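Local coordinates for protein phosphoserine aminotransferase (Bacillus alcalophilus, PDB 1W23) that catalyses the reversible, pyridoxal-phosphate-dependent exchange of an amino group between glutamate and 3-phosphohydroxypyruvate, which yields phosphoserine on the route to serine, at residues A[148-153]-A[295-300]; A[155-160]-A[177-182]; A[126-131]-A[286-291]; A[7-12]-A[334-339]. All coordinates share one frame; numbering follows the deposited sequence.

In the fold
Interactions 1, 3 and 4 tie other parts of the chain to one antiparallel sheet near the C-terminus, ordered 286-287, 298-302, 333-336, while interaction 2 joins the hairpin 150-157, shared with interaction 1, to the loop after strand 169-172. Interaction 1, beside the cofactor, has its centre about 9 Å from that of interaction 2 and about 10 Å from those of interactions 3 and 4; interactions 3 and 4 lie farthest apart, with centres about 19 Å from each other. Along the chain, interaction 4 encloses the others, and interactions 1 and 3 cross. Interactions 1 and 4 bring sequence-distant residues to the pyridoxal-phosphate site, Thr152 on the cofactor and Tyr338 beside Lys196 and Thr152; interaction 3 lies toward the surface.

Interaction 1 of 4, residues A[148-153]-A[295-300]; sequences TSNNTI and SLMNVT. With PLP (pyridoxal-5'-phosphate), chain J.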
loop_
_atom_site.group_PDB
_atom_site.type_symbol
_atom_site.label_atom_id
_atom_site.label_comp_id
_atom_site.label_asym_id
_atom_site.label_seq_id
_atom_site.Cartn_x
_atom_site.Cartn_y
_atom_site.Cartn_z
ATOM N N THR A 148 11.129 -9.466 17.941
ATOM C CA THR A 148 9.878 -9.790 17.278
ATOM C C THR A 148 8.917 -10.206 18.397
ATOM O O THR A 148 9.136 -11.259 19.043
ATOM C CB THR A 148 10.048 -10.927 16.276
ATOM O OG1 THR A 148 11.192 -10.660 15.441
ATOM C CG2 THR A 148 8.786 -11.121 15.466
ATOM N N SER A 149 7.937 -9.370 18.730
ATOM C CA SER A 149 7.140 -9.635 19.952
ATOM C C SER A 149 6.328 -10.904 19.900
ATOM O O SER A 149 6.217 -11.617 20.894
ATOM C CB SER A 149 6.223 -8.421 20.214
ATOM O OG SER A 149 5.432 -8.155 19.081
ATOM N N ASN A 150 5.778 -11.219 18.726
ATOM C CA ASN A 150 4.962 -12.397 18.503
ATOM C C ASN A 150 5.500 -13.060 17.225
ATOM O O ASN A 150 5.541 -12.449 16.144
ATOM C CB ASN A 150 3.467 -12.025 18.420
ATOM C CG ASN A 150 2.593 -13.283 18.387
ATOM O OD1 ASN A 150 2.340 -13.856 19.476
ATOM N ND2 ASN A 150 2.200 -13.695 17.192
ATOM N N ASN A 151 5.951 -14.285 17.398
ATOM C CA ASN A 151 6.606 -15.037 16.334
ATOM C C ASN A 151 5.544 -15.864 15.624
ATOM O O ASN A 151 5.188 -16.986 16.014
ATOM C CB ASN A 151 7.709 -15.913 16.917
ATOM C CG ASN A 151 8.662 -15.011 17.693
ATOM O OD1 ASN A 151 9.461 -14.302 17.080
ATOM N ND2 ASN A 151 8.578 -15.035 19.004
ATOM N N THR A 152 4.973 -15.241 14.580
ATOM C CA THR A 152 3.705 -15.677 13.975
ATOM C C THR A 152 3.748 -17.120 13.500
ATOM O O THR A 152 2.716 -17.815 13.522
ATOM C CB THR A 152 3.399 -14.736 12.763
ATOM O OG1 THR A 152 3.837 -13.415 13.128
ATOM C CG2 THR A 152 1.916 -14.725 12.414
ATOM N N ILE A 153 4.903 -17.547 12.964
ATOM C CA ILE A 153 5.031 -18.900 12.409
ATOM C C ILE A 153 5.164 -19.972 13.449
ATOM O O ILE A 153 4.691 -21.115 13.285
ATOM C CB ILE A 153 6.186 -18.929 11.375
ATOM C CG1 ILE A 153 5.743 -18.153 10.122
ATOM C CG2 ILE A 153 6.636 -20.347 11.056
ATOM C CD1 ILE A 153 6.834 -17.737 9.163
ATOM N N SER A 295 1.923 -18.165 22.556
ATOM C CA SER A 295 1.299 -16.997 21.988
ATOM C C SER A 295 -0.208 -17.012 22.230
ATOM O O SER A 295 -0.892 -18.028 22.141
ATOM C CB SER A 295 1.561 -16.999 20.477
ATOM O OG SER A 295 0.838 -15.945 19.816
ATOM N N LEU A 296 -0.759 -15.819 22.492
ATOM C CA LEU A 296 -2.196 -15.571 22.534
ATOM C C LEU A 296 -2.792 -15.317 21.169
ATOM O O LEU A 296 -4.016 -15.224 21.053
ATOM C CB LEU A 296 -2.484 -14.405 23.492
ATOM C CG LEU A 296 -2.108 -14.684 24.944
ATOM C CD1 LEU A 296 -2.252 -13.400 25.756
ATOM C CD2 LEU A 296 -2.954 -15.797 25.542
ATOM N N MET A 297 -1.958 -15.160 20.140
ATOM C CA MET A 297 -2.350 -14.758 18.793
ATOM C C MET A 297 -2.280 -15.883 17.742
ATOM O O MET A 297 -3.109 -15.907 16.835
ATOM C CB MET A 297 -1.451 -13.586 18.344
ATOM C CG MET A 297 -1.640 -12.325 19.153
ATOM S SD MET A 297 -3.142 -11.368 18.808
ATOM C CE MET A 297 -4.269 -11.853 20.124
ATOM N N ASN A 298 -1.282 -16.780 17.864
ATOM C CA ASN A 298 -1.108 -17.866 16.921
ATOM C C ASN A 298 -0.816 -19.143 17.690
ATOM O O ASN A 298 0.189 -19.230 18.346
ATOM C CB ASN A 298 0.030 -17.609 15.913
ATOM C CG ASN A 298 -0.116 -16.284 15.195
ATOM O OD1 ASN A 298 0.497 -15.288 15.630
ATOM N ND2 ASN A 298 -0.840 -16.224 14.082
ATOM N N VAL A 299 -1.743 -20.121 17.611
ATOM C CA VAL A 299 -1.609 -21.378 18.351
ATOM C C VAL A 299 -1.134 -22.455 17.392
ATOM O O VAL A 299 -1.861 -22.858 16.465
ATOM C CB VAL A 299 -2.941 -21.779 19.011
ATOM C CG1 VAL A 299 -2.745 -23.084 19.760
ATOM C CG2 VAL A 299 -3.498 -20.691 19.905
ATOM N N THR A 300 0.090 -22.920 17.605
ATOM C CA THR A 300 0.729 -23.877 16.695
ATOM C C THR A 300 0.755 -25.271 17.309
ATOM O O THR A 300 1.114 -25.455 18.497
ATOM C CB THR A 300 2.135 -23.386 16.321
ATOM O OG1 THR A 300 2.849 -23.136 17.527
ATOM C CG2 THR A 300 2.070 -22.137 15.450
HETATM N N1 PLP J . 6.630 -9.751 10.698
HETATM C C2 PLP J . 5.686 -10.568 11.296
HETATM C C2A PLP J . 5.859 -10.839 12.744
HETATM C C3 PLP J . 4.639 -11.076 10.542
HETATM O O3 PLP J . 3.729 -11.831 11.115
HETATM C C4 PLP J . 4.553 -10.768 9.134
HETATM C C4A PLP J . 3.385 -11.265 8.359
HETATM C C5 PLP J . 5.526 -9.924 8.574
HETATM C C6 PLP J . 6.558 -9.456 9.372
HETATM C C5A PLP J . 5.544 -9.565 7.117
HETATM O O4P PLP J . 4.551 -8.500 6.882
HETATM P P PLP J . 4.302 -7.973 5.357
HETATM O O1P PLP J . 3.798 -9.147 4.576
HETATM O O2P PLP J . 5.642 -7.469 4.841
HETATM O O3P PLP J . 3.307 -6.848 5.594
#
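The phenolic oxygen of the cofactor is met by a threonine: Thr152 OG1 is hydrogen-bonded to PLP O3 at 2.6 Å, and either oxygen could be the donor. OG1 lies beside its own backbone N, while CG2 is turned the other way and rests on the amide of Asn298, 3.6 Å from Asn298 ND2. The small branched side chain thus serves the cofactor with one arm and packs with the other.

Asn150 touches the cofactor too, its backbone O lying 3.8 Å from PLP C2A, while its side chain, with CG anti to the backbone N (chi1 -172°), turns to 295-300. Ser295 OG donates to Asn150 OD1 at 2.6 Å, in the carbonyl plane and on a lone pair. Asn150 ND2 gives a hydrogen to Asn298 OD1 over 2.8 Å, nearly along the C=O axis but bent at the hydrogen (133°). Ser175 OG bonds both Asn150 ND2 and Thr152 OG1 and so can help to fix their rotation. An asparagine suits this buried place because it both donates and accepts. Ser295 OG is itself held by Met297 N and Asn298 N in an ST turn and ST motif, and Asn298 ND2 passes on to Ser336.

Trp102 of helix 101-111 touches Thr152 and Ile153, strand 156-157 flanks Asn150 and Ser295, and helix 259-279 packs against Met297 and Val299, with strand 333-336 beside strand 298-302.

Interaction 2 of 4, residues A[155-160]-A[177-182]; sequences GTQYQN and ILSRPL
Tyr158 O is gripped by two hydrogen bonds from a single guanidinium: Arg180 NH1 and Arg180 NH2 each stand 3.0 Å from Tyr158 O. The arginine meets the oxygen end-on, and the two bonds are almost equally bent, with N-H...O angles of about 148°. The carbonyl oxygen lies in the guanidinium plane, and both nitrogens lie in the carbonyl plane. Arginine suits the place because its two terminal nitrogens can converge on one acceptor in the plane of the group. Its CG takes the crowded position between backbone N and carbonyl carbon (chi1 53°), after which the chain runs extended to NE and carries the guanidinium over to 155-160.

Over one face of this group lies the end of Gln157, with Gln157 NE2 3.4 Å from Arg180 CZ and the two planes 33° apart. Gln157 gets there as an extended chain whose CG is anti to the backbone N.

In the fold type I architecture of the family, the loop with Arg180 follows strand 169-172 of the seven-stranded sheet, which carries the cofactor ligand Asp172; the contact binds that loop to the short hairpin strand 156-157. Asp176, in the same loop, forms a salt bridge with Arg180 NH2 and accepts from Gln157 NE2, so it should steady both the charge and the amide. A water accepts from Gln157 NE2 at 2.9 Å and donates to Ser179 OG at 2.8 Å, and Ser179 OG is also hydrogen-bonded to Asp176 O. Gln157 OE1 accepts from Leu296 N, while Gln159 NE2 folds back onto Gln157 O from above the carbonyl plane.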
loop_
_atom_site.group_PDB
_atom_site.type_symbol
_atom_site.label_atom_id
_atom_site.label_comp_id
_atom_site.label_asym_id
_atom_site.label_seq_id
_atom_site.Cartn_x
_atom_site.Cartn_y
_atom_site.Cartn_z
ATOM N N GLY A 155 4.361 -19.547 16.925
ATOM C CA GLY A 155 3.357 -19.522 17.999
ATOM C C GLY A 155 3.919 -19.212 19.366
ATOM O O GLY A 155 3.369 -19.690 20.378
ATOM N N THR A 156 4.956 -18.400 19.449
ATOM C CA THR A 156 5.539 -17.953 20.706
ATOM C C THR A 156 5.449 -16.429 20.811
ATOM O O THR A 156 5.338 -15.735 19.790
ATOM C CB THR A 156 7.017 -18.389 20.827
ATOM O OG1 THR A 156 7.711 -17.726 19.772
ATOM C CG2 THR A 156 7.200 -19.885 20.748
ATOM N N GLN A 157 5.512 -15.919 22.046
ATOM C CA GLN A 157 5.289 -14.497 22.273
ATOM C C GLN A 157 5.991 -14.046 23.538
ATOM O O GLN A 157 5.974 -14.751 24.563
ATOM C CB GLN A 157 3.762 -14.275 22.418
ATOM C CG GLN A 157 3.290 -12.871 22.590
ATOM C CD GLN A 157 1.791 -12.771 22.721
ATOM O OE1 GLN A 157 1.113 -13.732 23.148
ATOM N NE2 GLN A 157 1.215 -11.599 22.346
ATOM N N TYR A 158 6.570 -12.858 23.482
ATOM C CA TYR A 158 7.104 -12.186 24.663
ATOM C C TYR A 158 5.997 -11.947 25.680
ATOM O O TYR A 158 4.940 -11.402 25.347
ATOM C CB TYR A 158 7.749 -10.864 24.288
ATOM C CG TYR A 158 9.136 -10.956 23.669
ATOM C CD1 TYR A 158 9.332 -11.449 22.383
ATOM C CD2 TYR A 158 10.259 -10.509 24.361
ATOM C CE1 TYR A 158 10.601 -11.514 21.816
ATOM C CE2 TYR A 158 11.507 -10.571 23.803
ATOM C CZ TYR A 158 11.696 -11.073 22.537
ATOM O OH TYR A 158 12.975 -11.127 22.010
ATOM N N GLN A 159 6.270 -12.286 26.951
ATOM C CA GLN A 159 5.334 -12.010 28.043
ATOM C C GLN A 159 5.505 -10.609 28.560
ATOM O O GLN A 159 4.537 -10.091 29.155
ATOM C CB GLN A 159 5.568 -12.992 29.214
ATOM C CG GLN A 159 5.401 -14.422 28.737
ATOM C CD GLN A 159 4.055 -14.619 28.064
ATOM O OE1 GLN A 159 3.029 -14.466 28.777
ATOM N NE2 GLN A 159 4.033 -14.888 26.759
ATOM N N ASN A 160 6.655 -10.051 28.418
ATOM C CA ASN A 160 7.043 -8.703 28.870
ATOM C C ASN A 160 8.298 -8.375 28.078
ATOM O O ASN A 160 8.744 -9.218 27.253
ATOM C CB ASN A 160 7.214 -8.635 30.381
ATOM C CG ASN A 160 8.005 -9.832 30.857
ATOM O OD1 ASN A 160 9.115 -10.028 30.366
ATOM N ND2 ASN A 160 7.446 -10.614 31.770
ATOM N N ILE A 177 0.306 -6.430 17.952
ATOM C CA ILE A 177 0.082 -5.023 18.364
ATOM C C ILE A 177 -1.389 -4.810 18.749
ATOM O O ILE A 177 -2.308 -5.237 18.084
ATOM C CB ILE A 177 0.488 -4.063 17.239
ATOM C CG1 ILE A 177 0.480 -2.620 17.705
ATOM C CG2 ILE A 177 -0.320 -4.299 15.950
ATOM C CD1 ILE A 177 1.180 -1.631 16.790
ATOM N N LEU A 178 -1.565 -4.096 19.852
ATOM C CA LEU A 178 -2.917 -3.729 20.340
ATOM C C LEU A 178 -3.808 -4.925 20.589
ATOM O O LEU A 178 -5.021 -4.877 20.502
ATOM C CB LEU A 178 -3.567 -2.669 19.447
ATOM C CG LEU A 178 -4.748 -1.897 19.980
ATOM C CD1 LEU A 178 -4.748 -1.600 21.445
ATOM C CD2 LEU A 178 -4.949 -0.617 19.141
ATOM N N SER A 179 -3.151 -6.006 21.084
ATOM C CA SER A 179 -3.858 -7.157 21.649
ATOM C C SER A 179 -3.889 -7.148 23.183
ATOM O O SER A 179 -4.485 -8.039 23.778
ATOM C CB SER A 179 -3.209 -8.452 21.178
ATOM O OG SER A 179 -1.874 -8.566 21.633
ATOM N N ARG A 180 -3.231 -6.158 23.753
ATOM C CA ARG A 180 -3.005 -6.022 25.193
ATOM C C ARG A 180 -2.414 -4.662 25.446
ATOM O O ARG A 180 -1.888 -4.025 24.535
ATOM C CB ARG A 180 -2.084 -7.143 25.708
ATOM C CG ARG A 180 -0.780 -7.257 24.932
ATOM C CD ARG A 180 -0.001 -8.503 25.343
ATOM N NE ARG A 180 1.215 -8.565 24.501
ATOM C CZ ARG A 180 2.252 -9.367 24.760
ATOM N NH1 ARG A 180 2.254 -10.229 25.791
ATOM N NH2 ARG A 180 3.347 -9.308 23.970
ATOM N N PRO A 181 -2.413 -4.210 26.705
ATOM C CA PRO A 181 -1.706 -2.953 27.004
ATOM C C PRO A 181 -0.216 -3.064 26.723
ATOM O O PRO A 181 0.366 -4.144 26.810
ATOM C CB PRO A 181 -2.001 -2.731 28.504
ATOM C CG PRO A 181 -3.285 -3.486 28.736
ATOM C CD PRO A 181 -3.084 -4.752 27.885
ATOM N N LEU A 182 0.390 -1.918 26.449
ATOM C CA LEU A 182 1.804 -1.811 26.143
ATOM C C LEU A 182 2.385 -0.571 26.792
ATOM O O LEU A 182 1.774 0.468 26.647
ATOM C CB LEU A 182 1.878 -1.749 24.618
ATOM C CG LEU A 182 3.215 -1.708 23.934
ATOM C CD1 LEU A 182 4.073 -2.900 24.240
ATOM C CD2 LEU A 182 3.036 -1.630 22.400
HETATM O O HOH W 1 -1.622 -11.051 22.804
#

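Interaction 3 of 4, residues A[126-131]-A[286-291]; sequences SYQSIP and VGHAEK
Two backbone carbonyls of 126-131, Ser126 O and Gln128 O, are well bonded by 286-291, and Tyr127 O is weakly reached. His288 NE2 gives its hydrogen to Ser126 O at 2.7 Å, with the oxygen in the ring plane and the nitrogen nearly along the C=O axis; a second, weak bond runs from His288 NE2 to Tyr127 O at 3.4 Å. Histidine suits the spot because its CG, anti to the backbone N (chi1 178°), places the ring so that its one NE2-H lies between the two oxygens, nearer Ser126 O. Gln128 O takes a well-aligned bond from Glu290 N of 2.9 Å and 163°.

Gln128 crosses the imidazole at about a right angle and lays its methylene over one face, a CH-pi contact with Gln128 CG 4.1 Å from the centroid of the His288 ring. Its NE2 bonds Asn125 O outside the segments, while OE1 is linked through a water to His288 O. Glu290 runs extended past the methylene of Ser129, with Glu290 OE1 3.4 Å from Ser129 CB.

Here the turn that follows edge strand 286-287, in the three-stranded antiparallel sheet of the small C-terminal domain of fold type I, docks on a loop of the large domain that follows strand 115-121.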
loop_
_atom_site.group_PDB
_atom_site.type_symbol
_atom_site.label_atom_id
_atom_site.label_comp_id
_atom_site.label_asym_id
_atom_site.label_seq_id
_atom_site.Cartn_x
_atom_site.Cartn_y
_atom_site.Cartn_z
ATOM N N SER A 126 14.537 -24.957 17.561
ATOM C CA SER A 126 13.381 -24.760 16.717
ATOM C C SER A 126 12.415 -23.757 17.298
ATOM O O SER A 126 11.199 -23.888 17.116
ATOM C CB SER A 126 12.638 -26.091 16.366
ATOM O OG SER A 126 13.602 -26.962 15.707
ATOM N N TYR A 127 12.929 -22.745 17.960
ATOM C CA TYR A 127 12.095 -21.591 18.324
ATOM C C TYR A 127 10.861 -21.992 19.147
ATOM O O TYR A 127 9.739 -21.571 18.867
ATOM C CB TYR A 127 11.731 -20.801 17.078
ATOM C CG TYR A 127 12.887 -20.141 16.343
ATOM C CD1 TYR A 127 13.103 -20.352 14.980
ATOM C CD2 TYR A 127 13.746 -19.261 16.996
ATOM C CE1 TYR A 127 14.133 -19.747 14.286
ATOM C CE2 TYR A 127 14.766 -18.603 16.303
ATOM C CZ TYR A 127 14.961 -18.855 14.942
ATOM O OH TYR A 127 15.982 -18.183 14.322
ATOM N N GLN A 128 11.101 -22.798 20.185
ATOM C CA GLN A 128 10.008 -23.199 21.082
ATOM C C GLN A 128 9.780 -22.208 22.191
ATOM O O GLN A 128 8.799 -22.338 22.942
ATOM C CB GLN A 128 10.291 -24.567 21.703
ATOM C CG GLN A 128 10.325 -25.683 20.692
ATOM C CD GLN A 128 10.737 -27.015 21.302
ATOM O OE1 GLN A 128 10.060 -27.511 22.195
ATOM N NE2 GLN A 128 11.769 -27.625 20.796
ATOM N N SER A 129 10.642 -21.221 22.396
ATOM C CA SER A 129 10.568 -20.305 23.536
ATOM C C SER A 129 11.218 -18.965 23.224
ATOM O O SER A 129 11.976 -18.785 22.286
ATOM C CB SER A 129 11.262 -20.922 24.750
ATOM O OG SER A 129 12.655 -21.016 24.599
ATOM N N ILE A 130 10.917 -18.022 24.122
ATOM C CA ILE A 130 11.638 -16.743 24.149
ATOM C C ILE A 130 12.836 -16.880 25.042
ATOM O O ILE A 130 12.688 -17.403 26.175
ATOM C CB ILE A 130 10.695 -15.652 24.669
ATOM C CG1 ILE A 130 9.333 -15.602 23.923
ATOM C CG2 ILE A 130 11.369 -14.280 24.701
ATOM C CD1 ILE A 130 9.445 -15.446 22.420
ATOM N N PRO A 131 14.047 -16.474 24.653
ATOM C CA PRO A 131 15.217 -16.576 25.569
ATOM C C PRO A 131 15.041 -15.669 26.746
ATOM O O PRO A 131 14.419 -14.605 26.734
ATOM C CB PRO A 131 16.381 -16.125 24.687
ATOM C CG PRO A 131 15.766 -15.335 23.614
ATOM C CD PRO A 131 14.400 -15.886 23.356
ATOM N N VAL A 286 -0.173 -31.833 20.155
ATOM C CA VAL A 286 1.037 -31.395 20.808
ATOM C C VAL A 286 1.356 -29.978 20.346
ATOM O O VAL A 286 1.586 -29.716 19.140
ATOM C CB VAL A 286 2.229 -32.303 20.534
ATOM C CG1 VAL A 286 3.482 -31.780 21.185
ATOM C CG2 VAL A 286 1.914 -33.723 20.980
ATOM N N GLY A 287 1.355 -29.024 21.301
ATOM C CA GLY A 287 1.725 -27.652 20.937
ATOM C C GLY A 287 3.211 -27.562 20.654
ATOM O O GLY A 287 4.047 -28.210 21.316
ATOM N N HIS A 288 3.570 -26.686 19.729
ATOM C CA HIS A 288 4.983 -26.409 19.436
ATOM C C HIS A 288 5.671 -25.634 20.559
ATOM O O HIS A 288 6.822 -25.901 20.910
ATOM C CB HIS A 288 5.102 -25.656 18.097
ATOM C CG HIS A 288 6.526 -25.310 17.799
ATOM N ND1 HIS A 288 7.413 -26.241 17.356
ATOM C CD2 HIS A 288 7.251 -24.153 17.930
ATOM C CE1 HIS A 288 8.636 -25.701 17.202
ATOM N NE2 HIS A 288 8.568 -24.460 17.573
ATOM N N ALA A 289 4.979 -24.616 21.056
ATOM C CA ALA A 289 5.581 -23.703 22.039
ATOM C C ALA A 289 5.695 -24.306 23.434
ATOM O O ALA A 289 4.826 -25.023 23.900
ATOM C CB ALA A 289 4.749 -22.464 22.169
ATOM N N GLU A 290 6.794 -23.978 24.132
ATOM C CA GLU A 290 6.868 -24.202 25.543
ATOM C C GLU A 290 5.749 -23.420 26.225
ATOM O O GLU A 290 5.393 -22.301 25.790
ATOM C CB GLU A 290 8.202 -23.730 26.101
ATOM C CG GLU A 290 9.384 -24.591 25.706
ATOM C CD GLU A 290 10.642 -24.200 26.430
ATOM O OE1 GLU A 290 10.640 -23.212 27.224
ATOM O OE2 GLU A 290 11.698 -24.862 26.188
ATOM N N LYS A 291 5.171 -23.972 27.302
ATOM C CA LYS A 291 4.004 -23.323 27.897
ATOM C C LYS A 291 4.268 -21.879 28.306
ATOM O O LYS A 291 3.372 -21.005 28.102
ATOM C CB LYS A 291 3.524 -24.147 29.115
ATOM C CG LYS A 291 2.679 -25.378 28.652
ATOM C CD LYS A 291 2.147 -26.092 29.880
ATOM C CE LYS A 291 1.447 -27.375 29.384
ATOM N NZ LYS A 291 0.798 -28.077 30.535
HETATM O O HOH W 2 7.734 -27.139 23.316
#

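Interaction 4 of 4, residues A[7-12]-A[334-339]; sequences FNAGPS and RASIYN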
loop_
_atom_site.group_PDB
_atom_site.type_symbol
_atom_site.label_atom_id
_atom_site.label_comp_id
_atom_site.label_asym_id
_atom_site.label_seq_id
_atom_site.Cartn_x
_atom_site.Cartn_y
_atom_site.Cartn_z
ATOM N N PHE A 7 -9.800 -18.493 10.602
ATOM C CA PHE A 7 -8.531 -18.563 11.320
ATOM C C PHE A 7 -7.349 -18.178 10.435
ATOM O O PHE A 7 -6.204 -18.544 10.710
ATOM C CB PHE A 7 -8.332 -19.966 11.903
ATOM C CG PHE A 7 -9.234 -20.294 13.068
ATOM C CD1 PHE A 7 -10.435 -20.947 12.910
ATOM C CD2 PHE A 7 -8.882 -19.934 14.368
ATOM C CE1 PHE A 7 -11.240 -21.251 13.986
ATOM C CE2 PHE A 7 -9.682 -20.249 15.453
ATOM C CZ PHE A 7 -10.872 -20.898 15.257
ATOM N N ASN A 8 -7.592 -17.362 9.420
ATOM C CA ASN A 8 -6.504 -16.914 8.548
ATOM C C ASN A 8 -5.435 -16.141 9.315
ATOM O O ASN A 8 -5.711 -15.354 10.241
ATOM C CB ASN A 8 -7.075 -16.010 7.428
ATOM C CG ASN A 8 -7.595 -16.792 6.262
ATOM O OD1 ASN A 8 -7.123 -17.896 5.974
ATOM N ND2 ASN A 8 -8.552 -16.224 5.540
ATOM N N ALA A 9 -4.178 -16.363 8.888
ATOM C CA ALA A 9 -2.996 -15.841 9.568
ATOM C C ALA A 9 -2.584 -14.439 9.134
ATOM O O ALA A 9 -1.691 -13.889 9.750
ATOM C CB ALA A 9 -1.820 -16.806 9.376
ATOM N N GLY A 10 -3.160 -13.909 8.069
ATOM C CA GLY A 10 -2.768 -12.584 7.620
ATOM C C GLY A 10 -2.884 -12.461 6.119
ATOM O O GLY A 10 -2.213 -13.249 5.379
ATOM N N PRO A 11 -3.673 -11.541 5.563
ATOM C CA PRO A 11 -4.760 -10.848 6.213
ATOM C C PRO A 11 -5.735 -11.838 6.895
ATOM O O PRO A 11 -5.578 -13.049 6.783
ATOM C CB PRO A 11 -5.425 -10.066 5.067
ATOM C CG PRO A 11 -4.339 -9.924 4.079
ATOM C CD PRO A 11 -3.634 -11.268 4.101
ATOM N N SER A 12 -6.617 -11.287 7.679
ATOM C CA SER A 12 -7.332 -12.044 8.690
ATOM C C SER A 12 -8.697 -11.465 8.964
ATOM O O SER A 12 -9.132 -10.464 8.374
ATOM C CB SER A 12 -6.498 -12.081 9.970
ATOM O OG SER A 12 -6.224 -10.798 10.446
ATOM N N ARG A 334 -1.967 -24.266 12.549
ATOM C CA ARG A 334 -1.835 -22.951 13.177
ATOM C C ARG A 334 -3.214 -22.327 13.222
ATOM O O ARG A 334 -3.802 -22.038 12.198
ATOM C CB ARG A 334 -0.882 -22.042 12.405
ATOM C CG ARG A 334 -0.758 -20.657 13.025
ATOM C CD ARG A 334 0.353 -19.828 12.397
ATOM N NE ARG A 334 0.187 -19.692 10.945
ATOM C CZ ARG A 334 0.939 -18.887 10.206
ATOM N NH1 ARG A 334 1.882 -18.141 10.744
ATOM N NH2 ARG A 334 0.721 -18.863 8.865
ATOM N N ALA A 335 -3.730 -22.125 14.452
ATOM C CA ALA A 335 -4.997 -21.429 14.659
ATOM C C ALA A 335 -4.664 -19.960 14.998
ATOM O O ALA A 335 -4.168 -19.684 16.109
ATOM C CB ALA A 335 -5.815 -22.065 15.785
ATOM N N SER A 336 -4.882 -19.045 14.064
ATOM C CA SER A 336 -4.640 -17.622 14.300
ATOM C C SER A 336 -5.908 -17.029 14.890
ATOM O O SER A 336 -6.992 -17.164 14.340
ATOM C CB SER A 336 -4.208 -16.936 13.027
ATOM O OG SER A 336 -2.975 -17.458 12.546
ATOM N N ILE A 337 -5.739 -16.428 16.078
ATOM C CA ILE A 337 -6.805 -15.968 16.950
ATOM C C ILE A 337 -6.585 -14.512 17.358
ATOM O O ILE A 337 -6.611 -14.116 18.502
ATOM C CB ILE A 337 -6.974 -16.927 18.161
ATOM C CG1 ILE A 337 -5.668 -17.184 18.910
ATOM C CG2 ILE A 337 -7.623 -18.217 17.709
ATOM C CD1 ILE A 337 -5.875 -17.907 20.243
ATOM N N TYR A 338 -6.353 -13.675 16.338
ATOM C CA TYR A 338 -6.211 -12.246 16.493
ATOM C C TYR A 338 -7.441 -11.627 17.110
ATOM O O TYR A 338 -8.483 -12.285 17.263
ATOM C CB TYR A 338 -5.939 -11.643 15.105
ATOM C CG TYR A 338 -4.723 -12.226 14.413
ATOM C CD1 TYR A 338 -4.815 -12.729 13.127
ATOM C CD2 TYR A 338 -3.484 -12.286 14.993
ATOM C CE1 TYR A 338 -3.744 -13.247 12.469
ATOM C CE2 TYR A 338 -2.388 -12.787 14.347
ATOM C CZ TYR A 338 -2.510 -13.262 13.066
ATOM O OH TYR A 338 -1.382 -13.797 12.445
ATOM N N ASN A 339 -7.370 -10.343 17.431
ATOM C CA ASN A 339 -8.423 -9.660 18.204
ATOM C C ASN A 339 -9.842 -9.952 17.694
ATOM O O ASN A 339 -10.735 -10.183 18.513
ATOM C CB ASN A 339 -8.225 -8.159 18.082
ATOM C CG ASN A 339 -7.079 -7.571 18.891
ATOM O OD1 ASN A 339 -6.450 -8.245 19.700
ATOM N ND2 ASN A 339 -6.814 -6.277 18.686
HETATM O O HOH W 3 -3.675 -19.575 10.948
#
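Three flat groups carry this contact between the N-terminal loop 7-12 and strand 333-336 with the loop that follows it, the strand being an outer one of the three-stranded antiparallel sheet of the small domain. The methyl of Ala9 sits over one face of the Arg334 guanidinium, offset toward its rim, with Ala9 CB 3.3 Å from Arg334 NH2; so small a side chain can come this close. The arginine, bent at chi3 (56°), uses NH1 on Thr152 O. At the edge of the Phe7 ring lies Ile337 CG2, 3.7 Å from Phe7 CE2, and helix 343-359 also packs against this apolar ring. The Tyr338 ring meets the carbonyl of Ala9 at its edge: Tyr338 OH donates to Ala9 O at 2.7 Å, from above the carbonyl plane. Asn298 ND2 bonds to the same hydroxyl, and the tyrosine side chain also lies against Lys196 and Thr152 of the cofactor site.

Gly10, with phi 148° and psi 121°, would crowd a CB against the preceding carbonyl, and a cis peptide to Pro11 follows; Asn8 ND2 reaches Glu38 O of the second subunit. Ser336 O is buried here without a polar partner, 3.4 Å from Phe7 CD2. Ser336 OG, already bonded to Asn298 ND2, shares one water with two backbone carbonyls, the water lying 2.7 Å from Phe7 O and 2.8 Å from Arg334 O.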